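Local coordinates for putative epoxide hydrolase protein (Klebsiella pneumoniae subsp. pneumoniae, PDB 5BOV) that is a putative alpha/beta-hydrolase enzyme, possibly an epoxide hydrolase or a monoacylglycerol lipase, whose natural substrate is not established, at residues G17-G22 against Y65-G70. Residues are numbered along the deposited sequence; the frame is centred on the assembly and turned at random.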
ATOM      1  N   GLY A  17      12.383   2.163 -13.519  1.00 15.73           N
ATOM      2  CA  GLY A  17      11.437   1.496 -14.408  1.00 16.19           C
ATOM      3  C   GLY A  17      10.748   2.527 -15.279  1.00 15.92           C
ATOM      4  O   GLY A  17      11.397   3.337 -15.946  1.00 15.45           O
ATOM      5  N   ASP A  18       9.436   2.505 -15.250  1.00 15.28           N
ATOM      6  CA  ASP A  18       8.641   3.473 -16.003  1.00 15.27           C
ATOM      7  C   ASP A  18       8.373   4.777 -15.275  1.00 14.23           C
ATOM      8  O   ASP A  18       7.692   5.678 -15.836  1.00 13.64           O
ATOM      9  CB  ASP A  18       7.299   2.821 -16.365  1.00 15.93           C
ATOM     10  CG  ASP A  18       7.433   1.707 -17.390  1.00 17.81           C
ATOM     11  OD1 ASP A  18       8.408   1.654 -18.142  1.00 18.48           O
ATOM     12  OD2 ASP A  18       6.425   0.936 -17.535  1.00 17.91           O
ATOM     13  N   LEU A  19       8.897   4.911 -14.043  1.00 13.36           N
ATOM     14  CA  LEU A  19       8.613   6.074 -13.212  1.00 12.99           C
ATOM     15  C   LEU A  19       9.822   6.895 -12.841  1.00 12.91           C
ATOM     16  O   LEU A  19      10.944   6.403 -12.860  1.00 13.44           O
ATOM     17  CB  LEU A  19       8.015   5.517 -11.907  1.00 12.39           C
ATOM     18  CG  LEU A  19       6.778   4.652 -12.031  1.00 12.46           C
ATOM     19  CD1 LEU A  19       6.360   4.165 -10.642  1.00 11.94           C
ATOM     20  CD2 LEU A  19       5.601   5.416 -12.669  1.00 13.43           C
ATOM     21  N   ASN A  20       9.541   8.119 -12.459  1.00 12.36           N
ATOM     22  CA  ASN A  20      10.440   8.867 -11.576  0.60 12.85           C
ATOM     23  C   ASN A  20       9.721   8.863 -10.207  1.00 11.75           C
ATOM     24  O   ASN A  20       8.668   9.451 -10.081  1.00 11.41           O
ATOM     25  CB  ASN A  20      10.675  10.265 -12.143  0.60 14.15           C
ATOM     26  CG  ASN A  20      11.195  11.281 -11.138  0.60 14.91           C
ATOM     27  OD1 ASN A  20      11.659  11.004 -10.043  0.60 14.33           O
ATOM     28  ND2 ASN A  20      10.970  12.545 -11.500  0.60 16.79           N
ATOM     29  N   ILE A  21      10.290   8.126  -9.270  1.00 10.64           N
ATOM     30  CA  ILE A  21       9.665   7.889  -8.023  1.00 10.08           C
ATOM     31  C   ILE A  21      10.095   8.949  -7.050  1.00  9.87           C
ATOM     32  O   ILE A  21      11.309   9.192  -6.866  1.00  9.99           O
ATOM     33  CB  ILE A  21      10.011   6.472  -7.486  1.00 10.03           C
ATOM     34  CG1 ILE A  21       9.314   5.436  -8.357  1.00 10.63           C
ATOM     35  CG2 ILE A  21       9.503   6.308  -6.027  1.00  9.70           C
ATOM     36  CD1 ILE A  21       9.632   3.975  -8.024  1.00 10.98           C
ATOM     37  N   GLY A  22       9.102   9.554  -6.365  1.00  9.15           N
ATOM     38  CA  GLY A  22       9.332  10.423  -5.222  1.00  9.27           C
ATOM     39  C   GLY A  22       9.329   9.658  -3.899  1.00  8.64           C
ATOM     40  O   GLY A  22       8.459   8.848  -3.673  1.00  8.16           O
ATOM     41  N   TYR A  65       6.161   7.482  -2.703  1.00  8.24           N
ATOM     42  CA  TYR A  65       4.815   7.656  -3.258  1.00  8.24           C
ATOM     43  C   TYR A  65       4.594   6.570  -4.295  1.00  8.70           C
ATOM     44  O   TYR A  65       5.425   6.358  -5.214  1.00  8.60           O
ATOM     45  CB  TYR A  65       4.641   8.999  -3.938  1.00  8.81           C
ATOM     46  CG  TYR A  65       4.614  10.223  -3.077  1.00  9.03           C
ATOM     47  CD1 TYR A  65       3.531  10.480  -2.250  1.00  9.39           C
ATOM     48  CD2 TYR A  65       5.662  11.151  -3.097  1.00  9.31           C
ATOM     49  CE1 TYR A  65       3.430  11.672  -1.533  1.00  9.21           C
ATOM     50  CE2 TYR A  65       5.623  12.306  -2.324  1.00  9.80           C
ATOM     51  CZ  TYR A  65       4.491  12.583  -1.567  1.00  9.76           C
ATOM     52  OH  TYR A  65       4.420  13.713  -0.812  1.00 10.54           O
ATOM     53  N   LEU A  66       3.482   5.853  -4.215  1.00  8.56           N
ATOM     54  CA  LEU A  66       3.098   4.925  -5.267  1.00  9.37           C
ATOM     55  C   LEU A  66       2.751   5.697  -6.603  1.00  9.15           C
ATOM     56  O   LEU A  66       2.484   6.871  -6.572  1.00  8.61           O
ATOM     57  CB  LEU A  66       1.908   4.091  -4.834  1.00  9.98           C
ATOM     58  CG  LEU A  66       2.127   3.175  -3.601  1.00  9.90           C
ATOM     59  CD1 LEU A  66       0.811   2.446  -3.356  1.00  9.99           C
ATOM     60  CD2 LEU A  66       3.245   2.198  -3.816  1.00 10.43           C
ATOM     61  N   ARG A  67       2.764   4.964  -7.719  1.00  8.96           N
ATOM     62  CA  ARG A  67       2.266   5.521  -8.959  1.00  9.53           C
ATOM     63  C   ARG A  67       0.850   6.136  -8.721  1.00  9.45           C
ATOM     64  O   ARG A  67       0.027   5.548  -7.999  1.00  8.27           O
ATOM     65  CB  ARG A  67       2.270   4.464 -10.059  1.00  9.82           C
ATOM     66  CG  ARG A  67       1.419   3.208  -9.798  1.00  9.90           C
ATOM     67  CD  ARG A  67       1.240   2.355 -11.069  1.00 10.64           C
ATOM     68  NE  ARG A  67       2.518   1.909 -11.559  1.00 11.08           N
ATOM     69  CZ  ARG A  67       2.805   1.589 -12.832  1.00 11.70           C
ATOM     70  NH1 ARG A  67       1.831   1.560 -13.766  1.00 11.68           N
ATOM     71  NH2 ARG A  67       4.016   1.277 -13.173  1.00 12.33           N
ATOM     72  N   GLY A  68       0.647   7.334  -9.223  1.00  9.82           N
ATOM     73  CA  GLY A  68      -0.586   8.070  -9.010  1.00 10.18           C
ATOM     74  C   GLY A  68      -0.632   8.973  -7.779  1.00  9.52           C
ATOM     75  O   GLY A  68      -1.682   9.496  -7.456  1.00 10.11           O
ATOM     76  N   TYR A  69       0.487   9.152  -7.081  1.00  9.53           N
ATOM     77  CA  TYR A  69       0.521   9.959  -5.879  1.00  9.17           C
ATOM     78  C   TYR A  69       1.741  10.875  -5.806  1.00  9.49           C
ATOM     79  O   TYR A  69       2.861  10.523  -6.215  1.00  9.30           O
ATOM     80  CB  TYR A  69       0.545   9.105  -4.616  1.00  8.57           C
ATOM     81  CG  TYR A  69      -0.569   8.132  -4.474  1.00  8.35           C
ATOM     82  CD1 TYR A  69      -0.580   6.942  -5.204  1.00  8.36           C
ATOM     83  CD2 TYR A  69      -1.575   8.362  -3.554  1.00  8.58           C
ATOM     84  CE1 TYR A  69      -1.610   6.030  -5.011  1.00  8.03           C
ATOM     85  CE2 TYR A  69      -2.610   7.466  -3.359  1.00  8.16           C
ATOM     86  CZ  TYR A  69      -2.577   6.282  -4.023  1.00  8.47           C
ATOM     87  OH  TYR A  69      -3.635   5.372  -3.822  1.00  9.04           O
ATOM     88  N   GLY A  70       1.499  12.067  -5.239  1.00  9.59           N
ATOM     89  CA  GLY A  70       2.608  12.925  -4.831  1.00  9.87           C
ATOM     90  C   GLY A  70       3.505  13.283  -6.023  1.00 10.14           C
ATOM     91  O   GLY A  70       3.057  13.612  -7.107  1.00 10.98           O
TER
HETATM   92  O   HOH W   1       4.337   0.376 -15.968  1.00 13.74           O
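Tyr65 N donates to Gly22 O across the tight end of this contact, at 2.8 Å. The bond is nearly straight, with 163° at the hydrogen and 165° at the carbonyl oxygen. The same oxygen packs obliquely against the tyrosine ring, 3.7 Å from Tyr65 CD2. On the other side of the ring plane from Gly22 O, Gly70 CA lies 3.5 Å above the centre of the Tyr65 ring; the type II turn Leu66-Tyr69 brings the chain back over its own tyrosine. Gly68 has the left-handed backbone that suits the third position of that turn. Thr72 OG1 joins the two segments again, hydrogen-bonding both Gly22 N and Tyr65 O.

Toward Asp18 the two segments diverge and touch more sparsely, and Asp18 itself is partly exposed, although Leu19 and Arg67 stay buried. Leu19 CD1 meets Arg67 CB at 4.1 Å, the two side chains crossing at about a right angle. With CG between backbone N and carbonyl carbon (chi1 60°) and a bend at chi3, the arginine carries its guanidinium past Leu19 toward Asp18. There the charges do not touch: Asp18 OD2 and Arg67 NH2 are 5.0 Å apart, and a water in the guanidinium plane accepts from Arg67 NH2 and donates to Asp18 OD2.

The contact joins strand 19-26 to the loop interrupting its antiparallel neighbour 59-74 in the alpha/beta-hydrolase sheet. The direct backbone bond fixes Tyr65 against Gly22, whereas the water lets separated opposite charges interact, probably as a weaker addition to outside partners: Asp91 of helix 85-98 for Arg67, Lys229 for Asp18.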